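Local coordinates for protein enolase (PDB 3UGV) that probably catalyses a magnesium-dependent reaction of the enolase superfamily, in which a proton is taken from the carbon next to a substrate carboxylate, at residues L58-I63 against D353-E358; V87-D92 against M125-G130; A105-K110 against S129-A134; V254-F259 against N278-R283; V332-M337 against H344-Q349. All coordinates share one frame; numbering follows the deposited sequence.

Contact 1: residues L58-I63 against D353-E358; sequences LILIDI and DPILQE
Leu58 and Leu60 reach from strand 52-65 toward Ile355, whose branched side chain rises from a short 3-10 turn. Leu58 comes first. Its CG lies anti to the carbonyl carbon (chi1 -57°), which carries the isopropyl end out toward the turn, and its CD1 touches CG1 of Ile355 at 3.6 Å, the two side chains crossing obliquely. Ile59 then points to the other surface of the sheet, where it packs on helix 83-97. Leu60 returns to the side of the turn, two residues on, and its CD1 lies 4.4 Å from CG1 of Ile355, a looser contact on the same methylene. A chi1 of 52° turns CG1 of Ile355 toward the strand, where both leucine CD1 methyls meet it. The turn itself is closed by a bond of 3.0 Å from Leu356 N to Asp353 O. Ile61 again faces the helices, and Asp62, back on the outer side, uses OD2 to bond the indole NE1 of Trp379, a residue that also packs on Leu60. Gln357 NE2 bonds the backbone O of the same tryptophan. Leucine and isoleucine suit a buried place that asks for bulk and no polar group. The alternation of apolar residues toward both surfaces belongs to the middle strand of a three-stranded antiparallel sheet, as in the N-terminal alpha+beta domain of the enolase superfamily; here the loop of the C-terminal region closes over the sheet surface turned away from the helices.

Contact 2: residues V87-D92 against M125-G130; sequences VPALHD and MIAASG
Leu90 and Ala127 bring their helices close, with CA atoms 5.8 Å apart, a spacing that small residues at the interface make possible. Both segments are helical throughout. Helix 83-97 is kinked at Pro88, whose ring nitrogen has no proton to give to the preceding turn, and it is regular again beyond, His91 N bonding Val87 O. On the other helix Gly130 N bonds Ile126 O. Two alanines face each other where the helices approach, Ala89 CB lying 4.1 Å from Ala127 CB, methyl against methyl. Leu90 stands beside this pair. Its CG is anti to the carbonyl carbon (chi1 -75°) and its branch extends across to the partner helix, where CD2 meets the backbone O of Ala127 at 3.3 Å and the CB of the same residue at 4.1 Å. Gly130, one turn later, adds a small backbone contact near this methyl. Leu90 also reaches the sheet, touching Leu33 and Ala35 of strand 30-47, while Ala127 packs on Met93 farther along helix 83-97. A second subunit comes up beside the pair: its Tyr85 packs on Pro88 and Ala89, and its Lys84 forms a salt bridge with Asp92. Helix 104-114 completes the setting by touching Met125 and Ala128, so helix 123-142 packs on both helix 83-97 and helix 104-114.

Contact 3: residues A105-K110 against S129-A134; sequences AEIYDK and SGVDMA
The ring of Tyr108 and the carboxylate of Asp132 meet at a slant, their planes 59° apart. OD1 of Asp132 approaches obliquely at the near end of the tyrosine, 4.0 Å from CB and 4.2 Å from CD1. Both side chains leave their helices with CG opposite the backbone N, chi1 of Asp132 being -172°, and this swings the carboxylate over toward the tyrosine. The contact is one of van der Waals touch; OD1 is hydrogen-bonded to Ser308 OG, and OD2 also has a partner, so the buried carboxylate is not left bare. The apolar half of the contact is one residue back on each helix, where Ile107 CG2 and Val131 CG1 lie 3.8 Å apart and the two beta-branched side chains cross at about a right angle, compact shapes that fill the seam between closely spaced helices. The CA atoms of Tyr108 and Asp132 are 6.4 Å apart. Glu106, on the same helix as Tyr108, bonds Thr154 of a third subunit. Helix 83-97 borders the apolar half, with Leu97 on Ile107 and Met93 on Val131, while helix 306-320 of the C-terminal region borders the polar half through Ser308 and Arg312, both touching Tyr108; Ala134 rests on Ile61 and Ile63 of strand 52-65.

Contact 4: residues V254-F259 against N278-R283; sequences VVYDNF and NFYGPR
Tyr256 and Asn278 meet in the loops that follow strands 249-251 and 273-275, the strand ends where Glu251 and Glu277 bind magnesium; the side chain of Asn278 is about 7 Å from the ion. Asn278 lies over one face of the tyrosine ring. Its CB makes a CH-pi contact, 3.6 Å from the ring centroid and 20° off the normal, and its amide runs on parallel to the ring, the planes 4° apart, with CG over the rim, 3.4 Å from CD2 of Tyr256, and ND2 past the ring edge. The ring takes up this pose because chi1 of 74° sets CG between backbone N and carbonyl carbon. ND2 of Asn278 is bonded to Glu252 OE2, which helps fix the amide's turn. Tyr256 OH is 3.9 Å from CE2 of Tyr280 and bonds the backbone N of Tyr120 of a second subunit; the ring of that Tyr120 also meets the ring of Tyr256. Replacing this tyrosine by an alanine is likely to uncover one side of the Asn278 amide and leave that Tyr120 N without its hydroxyl partner. Helix 259-268 begins with Asn258 as N-cap, and helix 282-290 follows Gly281, with its Ala288 packing on both Phe259 and Phe279.

Contact 5: residues V332-M337 against H344-Q349; sequences VGAHVM and HWLEWQ
Leu346 packs its CD1 into the backbone of Gly333 and Ala334 in a helix-on-strand contact, where helix 330-337 lies against strand 346-348, which pairs with strand 157-162 in what is probably the modified TIM barrel of the enolase superfamily. The short axes pass 8.9 Å apart and run nearly antiparallel, at 164°. CD1 of Leu346 sits 3.3 Å from Ala334 N and 3.5 Å from Gly333 C, and 3.9 Å from CB of Ala334. Glycine suits the place of Gly333 because a CB there would press tightly on this methyl. Met337 closes the other end. Its chain is bent at chi2 (-75°) and chi3, which folds CE back onto the strand's entry, 3.4 Å from Trp345 O and 3.5 Å from His344 N. The unbranched, flexible thioether chain of methionine suits such a bent path over backbone. Leu367 of strand 366-368 touches both Ala334 and Leu346, and the indole of Trp345 turns from the helix to bond Glu248 and meet Lys159 in a cation-pi contact. Since no polar bond joins the two segments, helix and strand are held by the close fit of methyl and thioether groups on backbone, while Leu346 spends its backbone hydrogen bonds on Lys159 and Tyr161 of the neighbouring strand.

Contacts 2 and 3 share Ser129 and Gly130 on helix 123-142, with centres 10 Å apart, and contact 1 touches both: Ile61 CD1 reaches Gly130 O at 3.6 Å, and Ile63 CG1 reaches Ala134 CB at 3.5 Å. Contacts 2 and 3 lie within the N-terminal region, and contact 1 joins its sheet to a C-terminal loop. The two regions also meet where Met125 CG, in contact 2, lies 3.8 Å from Tyr280 CD1 of contact 4, and where Met133 SD, in contact 3, is 4.0 Å from Val332 CG2 of contact 5. Asp225, Glu251 and Glu277 bind magnesium; the Asn278 side chain of contact 4 is about 7 Å from a bound magnesium, the Trp345 side chain of contact 5 about 12 Å.

Contact 1: residues L58-I63 against D353-E358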
# COMPACT_ATOMS: atom_id res chain seq x y z
N LEU F 58 36.22 -15.84 23.60
CA LEU F 58 35.62 -14.81 24.46
C LEU F 58 36.61 -13.66 24.65
O LEU F 58 37.80 -13.88 24.84
CB LEU F 58 35.28 -15.38 25.84
CG LEU F 58 34.35 -16.58 25.93
CD1 LEU F 58 34.38 -17.17 27.34
CD2 LEU F 58 32.94 -16.20 25.54
N ILE F 59 36.12 -12.43 24.58
CA ILE F 59 36.93 -11.29 25.00
C ILE F 59 36.43 -10.83 26.38
O ILE F 59 35.28 -10.41 26.53
CB ILE F 59 36.87 -10.14 23.98
CG1 ILE F 59 37.50 -10.59 22.66
CG2 ILE F 59 37.57 -8.89 24.53
CD1 ILE F 59 37.16 -9.70 21.48
N LEU F 60 37.29 -10.95 27.38
CA LEU F 60 36.99 -10.50 28.74
C LEU F 60 37.32 -9.02 28.88
O LEU F 60 38.42 -8.59 28.55
CB LEU F 60 37.79 -11.31 29.77
CG LEU F 60 37.19 -12.61 30.31
CD1 LEU F 60 36.85 -13.57 29.21
CD2 LEU F 60 38.14 -13.27 31.30
N ILE F 61 36.37 -8.25 29.39
CA ILE F 61 36.52 -6.81 29.45
C ILE F 61 36.43 -6.30 30.88
O ILE F 61 35.47 -6.61 31.59
CB ILE F 61 35.42 -6.13 28.61
CG1 ILE F 61 35.61 -6.50 27.14
CG2 ILE F 61 35.42 -4.61 28.83
CD1 ILE F 61 34.45 -6.12 26.27
N ASP F 62 37.43 -5.53 31.29
CA ASP F 62 37.51 -4.95 32.63
C ASP F 62 37.65 -3.43 32.57
O ASP F 62 38.58 -2.91 31.96
CB ASP F 62 38.70 -5.52 33.39
CG ASP F 62 38.39 -6.85 34.05
OD1 ASP F 62 37.77 -6.83 35.14
OD2 ASP F 62 38.80 -7.89 33.50
N ILE F 63 36.72 -2.72 33.20
CA ILE F 63 36.76 -1.27 33.28
C ILE F 63 37.29 -0.87 34.64
O ILE F 63 36.92 -1.47 35.65
CB ILE F 63 35.35 -0.67 33.15
CG1 ILE F 63 34.72 -1.03 31.81
CG2 ILE F 63 35.40 0.83 33.26
CD1 ILE F 63 35.45 -0.44 30.65
N ASP F 353 30.68 -20.55 30.85
CA ASP F 353 30.77 -20.88 32.29
C ASP F 353 32.19 -21.06 32.84
O ASP F 353 32.46 -20.72 33.99
CB ASP F 353 29.95 -22.14 32.60
CG ASP F 353 28.48 -21.85 32.83
OD1 ASP F 353 28.04 -20.71 32.53
OD2 ASP F 353 27.76 -22.75 33.31
N PRO F 354 33.10 -21.63 32.03
CA PRO F 354 34.43 -21.89 32.59
C PRO F 354 35.16 -20.64 33.09
O PRO F 354 35.93 -20.76 34.04
CB PRO F 354 35.18 -22.53 31.42
CG PRO F 354 34.10 -23.23 30.64
CD PRO F 354 32.89 -22.32 30.75
N ILE F 355 34.92 -19.48 32.49
CA ILE F 355 35.61 -18.26 32.92
C ILE F 355 34.88 -17.49 34.02
O ILE F 355 35.32 -16.43 34.44
CB ILE F 355 35.93 -17.32 31.73
CG1 ILE F 355 34.68 -17.05 30.91
CG2 ILE F 355 37.01 -17.92 30.85
CD1 ILE F 355 33.81 -15.98 31.48
N LEU F 356 33.76 -18.04 34.48
CA LEU F 356 33.05 -17.44 35.61
C LEU F 356 33.28 -18.27 36.86
O LEU F 356 33.37 -19.50 36.81
CB LEU F 356 31.54 -17.37 35.35
CG LEU F 356 30.98 -16.68 34.10
CD1 LEU F 356 29.46 -16.76 34.12
CD2 LEU F 356 31.46 -15.24 34.04
N GLN F 357 33.37 -17.58 38.00
CA GLN F 357 33.46 -18.25 39.29
C GLN F 357 32.12 -18.87 39.63
O GLN F 357 32.05 -20.02 40.08
CB GLN F 357 33.87 -17.25 40.37
CG GLN F 357 35.33 -16.84 40.27
CD GLN F 357 35.78 -16.01 41.45
OE1 GLN F 357 35.16 -16.00 42.51
NE2 GLN F 357 36.88 -15.28 41.26
N GLU F 358 31.05 -18.12 39.39
CA GLU F 358 29.72 -18.53 39.77
C GLU F 358 28.70 -18.20 38.68
O GLU F 358 28.04 -17.16 38.73
CB GLU F 358 29.34 -17.84 41.08
CG GLU F 358 28.29 -18.56 41.90
CD GLU F 358 28.22 -18.03 43.32
OE1 GLU F 358 27.14 -17.56 43.74
OE2 GLU F 358 29.26 -18.08 44.03

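Contact 2: residues V87-D92 against M125-G130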
# COMPACT_ATOMS: atom_id res chain seq x y z
N VAL F 87 40.15 -6.43 19.84
CA VAL F 87 40.99 -6.01 20.95
C VAL F 87 41.64 -4.63 20.72
O VAL F 87 41.55 -3.74 21.58
CB VAL F 87 42.07 -7.05 21.28
CG1 VAL F 87 43.28 -6.37 21.92
CG2 VAL F 87 41.50 -8.13 22.17
N PRO F 88 42.29 -4.43 19.56
CA PRO F 88 42.83 -3.09 19.32
C PRO F 88 41.72 -2.05 19.28
O PRO F 88 41.91 -0.95 19.78
CB PRO F 88 43.48 -3.22 17.94
CG PRO F 88 43.80 -4.67 17.81
CD PRO F 88 42.68 -5.38 18.51
N ALA F 89 40.57 -2.39 18.71
CA ALA F 89 39.46 -1.45 18.65
C ALA F 89 39.01 -1.05 20.05
O ALA F 89 38.70 0.12 20.31
CB ALA F 89 38.30 -2.03 17.87
N LEU F 90 38.98 -2.02 20.96
CA LEU F 90 38.56 -1.77 22.33
C LEU F 90 39.56 -0.88 23.06
O LEU F 90 39.17 0.02 23.79
CB LEU F 90 38.37 -3.09 23.09
CG LEU F 90 37.11 -3.86 22.72
CD1 LEU F 90 37.10 -5.23 23.36
CD2 LEU F 90 35.87 -3.07 23.11
N HIS F 91 40.85 -1.12 22.85
CA HIS F 91 41.88 -0.32 23.50
C HIS F 91 41.92 1.10 22.93
O HIS F 91 42.26 2.05 23.63
CB HIS F 91 43.25 -1.00 23.41
CG HIS F 91 43.36 -2.23 24.27
ND1 HIS F 91 44.40 -3.13 24.15
CD2 HIS F 91 42.58 -2.69 25.27
CE1 HIS F 91 44.24 -4.10 25.03
NE2 HIS F 91 43.15 -3.85 25.73
N ASP F 92 41.54 1.24 21.66
CA ASP F 92 41.44 2.55 21.03
C ASP F 92 40.29 3.35 21.61
O ASP F 92 40.35 4.58 21.68
CB ASP F 92 41.25 2.41 19.52
CG ASP F 92 42.55 2.55 18.75
OD1 ASP F 92 43.49 3.19 19.28
OD2 ASP F 92 42.63 2.02 17.62
N MET F 125 29.98 -1.75 15.71
CA MET F 125 28.91 -1.98 16.66
C MET F 125 29.38 -2.94 17.77
O MET F 125 29.10 -2.73 18.95
CB MET F 125 27.69 -2.55 15.92
CG MET F 125 26.47 -2.87 16.80
SD MET F 125 26.00 -1.45 17.80
CE MET F 125 24.32 -1.22 17.25
N ILE F 126 30.12 -3.98 17.38
CA ILE F 126 30.57 -5.00 18.31
C ILE F 126 31.54 -4.49 19.38
O ILE F 126 31.45 -4.88 20.55
CB ILE F 126 31.16 -6.21 17.57
CG1 ILE F 126 30.07 -6.86 16.70
CG2 ILE F 126 31.71 -7.23 18.55
CD1 ILE F 126 30.50 -8.12 16.02
N ALA F 127 32.46 -3.61 19.00
CA ALA F 127 33.39 -3.05 19.97
C ALA F 127 32.62 -2.16 20.93
O ALA F 127 32.79 -2.25 22.15
CB ALA F 127 34.48 -2.28 19.30
N ALA F 128 31.76 -1.30 20.38
CA ALA F 128 30.93 -0.43 21.21
C ALA F 128 30.00 -1.19 22.16
O ALA F 128 29.78 -0.75 23.27
CB ALA F 128 30.12 0.53 20.34
N SER F 129 29.44 -2.31 21.70
CA SER F 129 28.51 -3.09 22.52
C SER F 129 29.21 -3.69 23.74
O SER F 129 28.65 -3.73 24.84
CB SER F 129 27.85 -4.20 21.70
OG SER F 129 26.96 -3.68 20.72
N GLY F 130 30.44 -4.14 23.54
CA GLY F 130 31.25 -4.68 24.62
C GLY F 130 31.57 -3.65 25.69
O GLY F 130 31.58 -3.96 26.89

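Contact 3: residues A105-K110 against S129-A134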
# COMPACT_ATOMS: atom_id res chain seq x y z
N ALA F 105 25.05 5.99 28.22
CA ALA F 105 24.38 6.61 27.09
C ALA F 105 25.27 7.61 26.34
O ALA F 105 25.25 7.65 25.11
CB ALA F 105 23.10 7.26 27.54
N GLU F 106 26.04 8.40 27.08
CA GLU F 106 26.93 9.35 26.43
C GLU F 106 28.03 8.60 25.70
O GLU F 106 28.43 8.98 24.60
CB GLU F 106 27.52 10.34 27.45
CG GLU F 106 26.43 11.17 28.13
CD GLU F 106 26.98 12.32 28.97
OE1 GLU F 106 28.21 12.49 29.06
OE2 GLU F 106 26.14 13.05 29.55
N ILE F 107 28.49 7.52 26.31
CA ILE F 107 29.57 6.72 25.75
C ILE F 107 29.13 5.94 24.51
O ILE F 107 29.88 5.82 23.55
CB ILE F 107 30.12 5.76 26.80
CG1 ILE F 107 30.84 6.55 27.90
CG2 ILE F 107 31.03 4.74 26.16
CD1 ILE F 107 31.51 5.68 28.96
N TYR F 108 27.92 5.40 24.54
CA TYR F 108 27.38 4.66 23.40
C TYR F 108 27.36 5.59 22.19
O TYR F 108 27.74 5.20 21.09
CB TYR F 108 25.98 4.13 23.73
CG TYR F 108 25.28 3.33 22.64
CD1 TYR F 108 25.77 2.10 22.22
CD2 TYR F 108 24.10 3.80 22.08
CE1 TYR F 108 25.11 1.37 21.23
CE2 TYR F 108 23.43 3.07 21.09
CZ TYR F 108 23.94 1.86 20.68
OH TYR F 108 23.28 1.14 19.70
N ASP F 109 26.93 6.83 22.39
CA ASP F 109 26.95 7.80 21.29
C ASP F 109 28.37 8.14 20.81
O ASP F 109 28.63 8.13 19.61
CB ASP F 109 26.19 9.06 21.66
CG ASP F 109 26.33 10.15 20.61
OD1 ASP F 109 25.61 10.06 19.59
OD2 ASP F 109 27.15 11.07 20.80
N LYS F 110 29.28 8.41 21.75
CA LYS F 110 30.67 8.75 21.41
C LYS F 110 31.44 7.62 20.72
O LYS F 110 32.20 7.88 19.79
CB LYS F 110 31.45 9.21 22.65
CG LYS F 110 30.87 10.45 23.36
CD LYS F 110 31.62 10.75 24.66
CE LYS F 110 31.04 11.98 25.36
NZ LYS F 110 31.84 12.35 26.57
N SER F 129 29.44 -2.31 21.70
CA SER F 129 28.51 -3.09 22.52
C SER F 129 29.21 -3.69 23.74
O SER F 129 28.65 -3.73 24.84
CB SER F 129 27.85 -4.20 21.70
OG SER F 129 26.96 -3.68 20.72
N GLY F 130 30.44 -4.14 23.54
CA GLY F 130 31.25 -4.68 24.62
C GLY F 130 31.57 -3.65 25.69
O GLY F 130 31.58 -3.96 26.89
N VAL F 131 31.86 -2.43 25.25
CA VAL F 131 32.11 -1.33 26.17
C VAL F 131 30.83 -1.05 26.92
O VAL F 131 30.82 -0.92 28.14
CB VAL F 131 32.53 -0.05 25.43
CG1 VAL F 131 32.40 1.16 26.33
CG2 VAL F 131 33.94 -0.19 24.87
N ASP F 132 29.73 -0.98 26.17
CA ASP F 132 28.44 -0.65 26.75
C ASP F 132 28.07 -1.57 27.91
O ASP F 132 27.67 -1.10 28.98
CB ASP F 132 27.35 -0.69 25.68
CG ASP F 132 26.02 -0.16 26.17
OD1 ASP F 132 25.86 1.08 26.27
OD2 ASP F 132 25.11 -0.99 26.45
N MET F 133 28.20 -2.89 27.71
CA MET F 133 27.87 -3.85 28.75
C MET F 133 28.74 -3.67 30.00
O MET F 133 28.22 -3.65 31.11
CB MET F 133 27.97 -5.28 28.23
CG MET F 133 26.87 -5.62 27.26
SD MET F 133 27.03 -7.29 26.66
CE MET F 133 28.37 -7.11 25.49
N ALA F 134 30.05 -3.56 29.80
CA ALA F 134 30.97 -3.32 30.91
C ALA F 134 30.61 -2.04 31.67
O ALA F 134 30.58 -2.03 32.90
CB ALA F 134 32.40 -3.24 30.40

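Contact 4: residues V254-F259 against N278-R283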
# COMPACT_ATOMS: atom_id res chain seq x y z
N VAL F 254 17.16 -18.44 5.99
CA VAL F 254 17.95 -17.89 4.89
C VAL F 254 18.84 -16.77 5.38
O VAL F 254 18.80 -16.42 6.55
CB VAL F 254 17.06 -17.36 3.72
CG1 VAL F 254 16.15 -18.45 3.21
CG2 VAL F 254 16.26 -16.14 4.15
N VAL F 255 19.67 -16.23 4.48
CA VAL F 255 20.65 -15.22 4.87
C VAL F 255 19.98 -13.97 5.46
O VAL F 255 18.97 -13.48 4.95
CB VAL F 255 21.57 -14.84 3.69
CG1 VAL F 255 20.78 -14.15 2.60
CG2 VAL F 255 22.68 -13.93 4.19
N TYR F 256 20.56 -13.46 6.54
CA TYR F 256 19.83 -12.60 7.47
C TYR F 256 19.31 -11.28 6.93
O TYR F 256 18.38 -10.73 7.51
CB TYR F 256 20.65 -12.35 8.75
CG TYR F 256 21.86 -11.41 8.63
CD1 TYR F 256 21.69 -10.02 8.53
CD2 TYR F 256 23.16 -11.90 8.68
CE1 TYR F 256 22.80 -9.15 8.47
CE2 TYR F 256 24.28 -11.04 8.62
CZ TYR F 256 24.09 -9.68 8.52
OH TYR F 256 25.19 -8.86 8.45
N ASP F 257 19.90 -10.76 5.86
CA ASP F 257 19.42 -9.47 5.32
C ASP F 257 18.44 -9.61 4.15
O ASP F 257 18.09 -8.61 3.51
CB ASP F 257 20.59 -8.53 4.96
CG ASP F 257 21.49 -9.09 3.87
OD1 ASP F 257 21.27 -10.25 3.45
OD2 ASP F 257 22.41 -8.38 3.43
N ASN F 258 17.99 -10.83 3.88
CA ASN F 258 16.99 -11.05 2.84
C ASN F 258 15.58 -10.86 3.39
O ASN F 258 14.90 -11.84 3.67
CB ASN F 258 17.13 -12.45 2.22
CG ASN F 258 16.16 -12.67 1.08
OD1 ASN F 258 15.52 -11.72 0.65
ND2 ASN F 258 16.06 -13.91 0.58
N PHE F 259 15.15 -9.61 3.53
CA PHE F 259 13.84 -9.30 4.10
C PHE F 259 12.68 -9.61 3.15
O PHE F 259 11.58 -9.94 3.60
CB PHE F 259 13.76 -7.83 4.52
CG PHE F 259 14.60 -7.49 5.71
CD1 PHE F 259 15.26 -8.47 6.42
CD2 PHE F 259 14.70 -6.17 6.15
CE1 PHE F 259 16.04 -8.15 7.53
CE2 PHE F 259 15.47 -5.85 7.26
CZ PHE F 259 16.15 -6.85 7.95
N ASN F 278 20.99 -11.15 14.23
CA ASN F 278 21.88 -10.38 13.36
C ASN F 278 21.45 -8.93 13.12
O ASN F 278 22.00 -8.27 12.24
CB ASN F 278 22.06 -11.08 12.02
CG ASN F 278 23.04 -12.24 12.09
OD1 ASN F 278 24.26 -12.04 12.15
ND2 ASN F 278 22.51 -13.46 12.08
N PHE F 279 20.46 -8.46 13.88
CA PHE F 279 20.07 -7.06 13.87
C PHE F 279 21.20 -6.18 14.41
O PHE F 279 21.56 -6.29 15.59
CB PHE F 279 18.86 -6.83 14.77
CG PHE F 279 17.56 -7.35 14.23
CD1 PHE F 279 17.43 -7.67 12.89
CD2 PHE F 279 16.46 -7.49 15.07
CE1 PHE F 279 16.23 -8.13 12.40
CE2 PHE F 279 15.27 -7.96 14.59
CZ PHE F 279 15.15 -8.28 13.25
N TYR F 280 21.74 -5.30 13.59
CA TYR F 280 22.71 -4.33 14.09
C TYR F 280 22.03 -3.02 14.49
O TYR F 280 21.95 -2.08 13.70
CB TYR F 280 23.82 -4.09 13.06
CG TYR F 280 24.80 -5.24 13.01
CD1 TYR F 280 25.87 -5.29 13.89
CD2 TYR F 280 24.63 -6.30 12.10
CE1 TYR F 280 26.76 -6.35 13.88
CE2 TYR F 280 25.51 -7.37 12.08
CZ TYR F 280 26.58 -7.39 12.97
OH TYR F 280 27.46 -8.44 12.97
N GLY F 281 21.50 -2.98 15.71
CA GLY F 281 20.83 -1.79 16.22
C GLY F 281 19.31 -1.82 16.11
O GLY F 281 18.74 -2.58 15.33
N PRO F 282 18.63 -0.99 16.91
CA PRO F 282 17.16 -0.97 16.96
C PRO F 282 16.52 -0.46 15.68
O PRO F 282 15.41 -0.85 15.34
CB PRO F 282 16.85 -0.00 18.13
CG PRO F 282 18.14 0.12 18.91
CD PRO F 282 19.26 -0.11 17.92
N ARG F 283 17.20 0.44 14.99
CA ARG F 283 16.64 0.91 13.73
C ARG F 283 16.52 -0.27 12.76
O ARG F 283 15.56 -0.38 12.00
CB ARG F 283 17.45 2.08 13.14
CG ARG F 283 17.09 2.41 11.67
CD ARG F 283 17.59 3.77 11.29
NE ARG F 283 16.91 4.81 12.07
CZ ARG F 283 17.45 5.97 12.41
NH1 ARG F 283 18.69 6.27 12.04
NH2 ARG F 283 16.76 6.85 13.12

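Contact 5: residues V332-M337 against H344-Q349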
# COMPACT_ATOMS: atom_id res chain seq x y z
N VAL F 332 23.76 -11.01 31.13
CA VAL F 332 23.16 -9.74 30.75
C VAL F 332 21.75 -10.02 30.29
O VAL F 332 20.80 -9.30 30.62
CB VAL F 332 23.90 -9.05 29.59
CG1 VAL F 332 23.29 -7.68 29.32
CG2 VAL F 332 25.38 -8.90 29.89
N GLY F 333 21.61 -11.10 29.53
CA GLY F 333 20.30 -11.54 29.08
C GLY F 333 19.26 -11.62 30.18
O GLY F 333 18.19 -11.00 30.11
N ALA F 334 19.55 -12.39 31.23
CA ALA F 334 18.59 -12.55 32.31
C ALA F 334 18.26 -11.20 32.98
O ALA F 334 17.10 -10.94 33.34
CB ALA F 334 19.06 -13.59 33.33
N HIS F 335 19.27 -10.34 33.12
CA HIS F 335 19.04 -9.02 33.72
C HIS F 335 18.04 -8.18 32.94
O HIS F 335 17.05 -7.73 33.51
CB HIS F 335 20.35 -8.26 33.94
CG HIS F 335 21.08 -8.66 35.19
ND1 HIS F 335 20.82 -8.08 36.42
CD2 HIS F 335 22.05 -9.57 35.40
CE1 HIS F 335 21.60 -8.63 37.33
NE2 HIS F 335 22.36 -9.54 36.74
N VAL F 336 18.28 -7.98 31.64
CA VAL F 336 17.40 -7.12 30.84
C VAL F 336 16.04 -7.76 30.59
O VAL F 336 15.05 -7.05 30.42
CB VAL F 336 18.00 -6.68 29.47
CG1 VAL F 336 19.25 -5.86 29.68
CG2 VAL F 336 18.29 -7.89 28.59
N MET F 337 15.99 -9.09 30.56
CA MET F 337 14.70 -9.78 30.38
C MET F 337 13.76 -9.51 31.55
O MET F 337 12.53 -9.57 31.39
CB MET F 337 14.87 -11.29 30.18
CG MET F 337 15.46 -11.66 28.83
SD MET F 337 14.25 -11.49 27.51
CE MET F 337 13.38 -13.06 27.66
N HIS F 344 10.16 -13.04 26.24
CA HIS F 344 9.59 -14.29 25.78
C HIS F 344 10.44 -15.46 26.30
O HIS F 344 10.11 -16.05 27.34
CB HIS F 344 9.46 -14.27 24.24
CG HIS F 344 8.67 -15.41 23.69
ND1 HIS F 344 8.78 -15.82 22.37
CD2 HIS F 344 7.76 -16.24 24.27
CE1 HIS F 344 7.97 -16.84 22.16
NE2 HIS F 344 7.35 -17.13 23.30
N TRP F 345 11.53 -15.78 25.62
CA TRP F 345 12.44 -16.84 26.08
C TRP F 345 13.86 -16.32 26.22
O TRP F 345 14.30 -15.45 25.46
CB TRP F 345 12.49 -18.00 25.08
CG TRP F 345 11.27 -18.88 24.97
CD1 TRP F 345 10.21 -18.69 24.12
CD2 TRP F 345 11.03 -20.11 25.66
NE1 TRP F 345 9.32 -19.72 24.25
CE2 TRP F 345 9.79 -20.61 25.19
CE3 TRP F 345 11.72 -20.84 26.63
CZ2 TRP F 345 9.23 -21.80 25.67
CZ3 TRP F 345 11.16 -22.03 27.11
CH2 TRP F 345 9.94 -22.50 26.62
N LEU F 346 14.58 -16.89 27.18
CA LEU F 346 16.00 -16.63 27.34
C LEU F 346 16.81 -17.79 26.75
O LEU F 346 16.60 -18.94 27.12
CB LEU F 346 16.35 -16.48 28.81
CG LEU F 346 17.83 -16.17 29.02
CD1 LEU F 346 18.02 -14.92 29.86
CD2 LEU F 346 18.56 -17.34 29.63
N GLU F 347 17.71 -17.50 25.82
CA GLU F 347 18.55 -18.57 25.29
C GLU F 347 19.65 -18.89 26.28
O GLU F 347 20.41 -18.00 26.66
CB GLU F 347 19.17 -18.18 23.95
CG GLU F 347 19.98 -19.31 23.33
CD GLU F 347 20.68 -18.90 22.05
OE1 GLU F 347 20.43 -19.53 20.99
OE2 GLU F 347 21.48 -17.95 22.11
N TRP F 348 19.75 -20.15 26.70
CA TRP F 348 20.77 -20.53 27.66
C TRP F 348 21.78 -21.49 27.07
O TRP F 348 21.42 -22.44 26.37
CB TRP F 348 20.15 -21.11 28.94
CG TRP F 348 21.17 -21.52 30.00
CD1 TRP F 348 21.65 -20.74 31.02
CD2 TRP F 348 21.81 -22.80 30.14
NE1 TRP F 348 22.55 -21.45 31.79
CE2 TRP F 348 22.67 -22.72 31.27
CE3 TRP F 348 21.75 -24.00 29.44
CZ2 TRP F 348 23.45 -23.79 31.69
CZ3 TRP F 348 22.53 -25.08 29.87
CH2 TRP F 348 23.37 -24.96 30.98
N GLN F 349 23.05 -21.24 27.37
CA GLN F 349 24.14 -22.16 27.04
C GLN F 349 25.22 -21.97 28.09
O GLN F 349 25.26 -20.93 28.75
CB GLN F 349 24.68 -21.89 25.63
CG GLN F 349 25.51 -20.63 25.51
CD GLN F 349 24.68 -19.36 25.49
OE1 GLN F 349 23.55 -19.33 24.99
NE2 GLN F 349 25.25 -18.29 26.04